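PDB 6SWG: protein TASOR from Homo sapiens, which serves as a component of the HUSH complex, which maintains epigenetic transcriptional silencing at H3K9me3-rich loci by promoting recruitment of SETDB1 and MORC2. Local coordinates for residues 11-16 and 36-41. Residues are numbered along the deposited sequence; the frame is centred on the assembly and turned at random.
Sequences GEYNLF and STPIFS
A proline–aromatic CH-pi contact between Tyr13 and Pro38 marks where an extended segment packs against a helix in this TASOR fragment, a worked example of how a loop without regular secondary structure can pack on a helix by laying a proline against an aromatic face. Tyr13 projects from helix 4-26 toward residues 36-41, which belong to the loop that follows this helix and runs back beside it. With CG anti to the backbone N (chi1 -175°), the phenol ring leans out of the helix and offers a face to the proline. Pro38 CD sits over that face, 3.8 Å from the centroid of the Tyr13 ring and 25° off the ring normal, displaced toward the CG-CD1 side of the ring. Pro38 CG extends the apolar contact to the root of the side chain, 3.8 Å from Tyr13 CB. Farther out, the backbone of Thr37 and Ser36 follows the ring obliquely, Thr37 CA lying 4.3 Å from Tyr13 CE1. No hydrogen bond joins the two segments; even the phenol oxygen, Tyr13 OH, stays 4.1 Å from Ser36 O. Leu10 also packs on Pro38, and Phe40 carries the apposition along the helix to Glu6 and Val9. The chain of a different protein in the assembly covers the contact further: one of its aromatic side chains packs on Tyr13, and an acidic side chain accepts a hydrogen bond from Ile39 N. Within the pair itself, the closest approach is 3.5 Å, from Pro38 CD to Tyr13 CG.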
loop_
_atom_site.group_PDB
_atom_site.type_symbol
_atom_site.label_atom_id
_atom_site.label_comp_id
_atom_site.label_asym_id
_atom_site.label_seq_id
_atom_site.Cartn_x
_atom_site.Cartn_y
_atom_site.Cartn_z
ATOM N N GLY C 11 14.393 4.275 7.004
ATOM C CA GLY C 11 15.787 4.378 6.609
ATOM C C GLY C 11 15.897 4.417 5.109
ATOM O O GLY C 11 16.645 5.231 4.547
ATOM N N GLU C 12 15.104 3.577 4.435
ATOM C CA GLU C 12 15.062 3.648 2.976
ATOM C C GLU C 12 14.608 5.034 2.523
ATOM O O GLU C 12 15.168 5.602 1.580
ATOM C CB GLU C 12 14.149 2.564 2.427
ATOM C CG GLU C 12 14.623 1.132 2.665
ATOM C CD GLU C 12 15.838 0.753 1.880
ATOM O OE1 GLU C 12 16.123 1.345 0.787
ATOM O OE2 GLU C 12 16.549 -0.163 2.354
ATOM N N TYR C 13 13.607 5.618 3.203
ATOM C CA TYR C 13 13.106 6.881 2.695
ATOM C C TYR C 13 14.158 7.961 2.877
ATOM O O TYR C 13 14.342 8.808 1.998
ATOM C CB TYR C 13 11.793 7.293 3.347
ATOM C CG TYR C 13 11.233 8.555 2.704
ATOM C CD1 TYR C 13 11.434 9.803 3.285
ATOM C CD2 TYR C 13 10.538 8.508 1.484
ATOM C CE1 TYR C 13 10.947 10.961 2.684
ATOM C CE2 TYR C 13 10.044 9.674 0.882
ATOM C CZ TYR C 13 10.252 10.881 1.492
ATOM O OH TYR C 13 9.747 12.002 0.908
ATOM N N ASN C 14 14.888 7.922 3.991
ATOM C CA ASN C 14 15.938 8.904 4.184
ATOM C C ASN C 14 17.021 8.785 3.107
ATOM O O ASN C 14 17.495 9.798 2.549
ATOM C CB ASN C 14 16.593 8.747 5.540
ATOM C CG ASN C 14 17.919 9.501 5.599
ATOM O OD1 ASN C 14 18.968 8.978 5.159
ATOM N ND2 ASN C 14 17.881 10.751 6.091
ATOM N N LEU C 15 17.514 7.557 2.891
ATOM C CA LEU C 15 18.557 7.398 1.883
ATOM C C LEU C 15 18.065 7.962 0.571
ATOM O O LEU C 15 18.769 8.734 -0.094
ATOM C CB LEU C 15 18.947 5.933 1.716
ATOM C CG LEU C 15 19.619 5.373 2.984
ATOM C CD1 LEU C 15 19.780 3.825 2.920
ATOM C CD2 LEU C 15 20.974 6.027 3.349
ATOM N N PHE C 16 16.812 7.631 0.218
ATOM C CA PHE C 16 16.239 8.122 -1.035
ATOM C C PHE C 16 16.234 9.642 -1.081
ATOM O O PHE C 16 16.785 10.230 -2.002
ATOM C CB PHE C 16 14.838 7.578 -1.213
ATOM C CG PHE C 16 13.966 8.380 -2.147
ATOM C CD1 PHE C 16 14.110 8.296 -3.552
ATOM C CD2 PHE C 16 12.945 9.171 -1.621
ATOM C CE1 PHE C 16 13.201 8.979 -4.415
ATOM C CE2 PHE C 16 12.070 9.879 -2.486
ATOM C CZ PHE C 16 12.217 9.770 -3.882
ATOM N N SER C 36 6.358 14.918 3.724
ATOM C CA SER C 36 6.561 14.402 5.063
ATOM C C SER C 36 7.115 12.988 5.020
ATOM O O SER C 36 7.028 12.271 4.004
ATOM C CB SER C 36 5.251 14.418 5.830
ATOM O OG SER C 36 4.141 14.343 4.930
ATOM N N THR C 37 7.763 12.588 6.130
ATOM C CA THR C 37 8.309 11.240 6.093
ATOM C C THR C 37 7.196 10.207 6.278
ATOM O O THR C 37 6.187 10.465 6.937
ATOM C CB THR C 37 9.372 11.036 7.167
ATOM O OG1 THR C 37 8.772 11.084 8.465
ATOM C CG2 THR C 37 10.438 12.108 7.086
ATOM N N PRO C 38 7.362 9.019 5.727
ATOM C CA PRO C 38 6.279 8.033 5.800
ATOM C C PRO C 38 5.844 7.740 7.236
ATOM O O PRO C 38 6.585 7.980 8.201
ATOM C CB PRO C 38 6.872 6.793 5.117
ATOM C CG PRO C 38 8.280 7.081 4.884
ATOM C CD PRO C 38 8.515 8.535 4.938
ATOM N N ILE C 39 4.599 7.222 7.355
ATOM C CA ILE C 39 3.917 6.984 8.626
ATOM C C ILE C 39 3.103 5.702 8.512
ATOM O O ILE C 39 2.667 5.319 7.423
ATOM C CB ILE C 39 3.014 8.179 9.003
ATOM C CG1 ILE C 39 1.961 8.426 7.909
ATOM C CG2 ILE C 39 3.864 9.432 9.238
ATOM C CD1 ILE C 39 0.949 9.530 8.230
ATOM N N PHE C 40 2.876 5.037 9.644
ATOM C CA PHE C 40 2.256 3.715 9.639
ATOM C C PHE C 40 1.132 3.638 10.675
ATOM O O PHE C 40 1.179 2.847 11.619
ATOM C CB PHE C 40 3.325 2.638 9.884
ATOM C CG PHE C 40 4.541 2.807 9.033
ATOM C CD1 PHE C 40 4.588 2.271 7.754
ATOM C CD2 PHE C 40 5.637 3.548 9.501
ATOM C CE1 PHE C 40 5.713 2.479 6.937
ATOM C CE2 PHE C 40 6.766 3.755 8.707
ATOM C CZ PHE C 40 6.806 3.215 7.416
ATOM N N SER C 41 0.088 4.438 10.470
ATOM C CA SER C 41 -1.104 4.383 11.315
ATOM C C SER C 41 -2.229 5.149 10.633
ATOM O O SER C 41 -1.986 6.011 9.781
ATOM C CB SER C 41 -0.842 4.957 12.716
ATOM O OG SER C 41 -0.612 3.936 13.675
#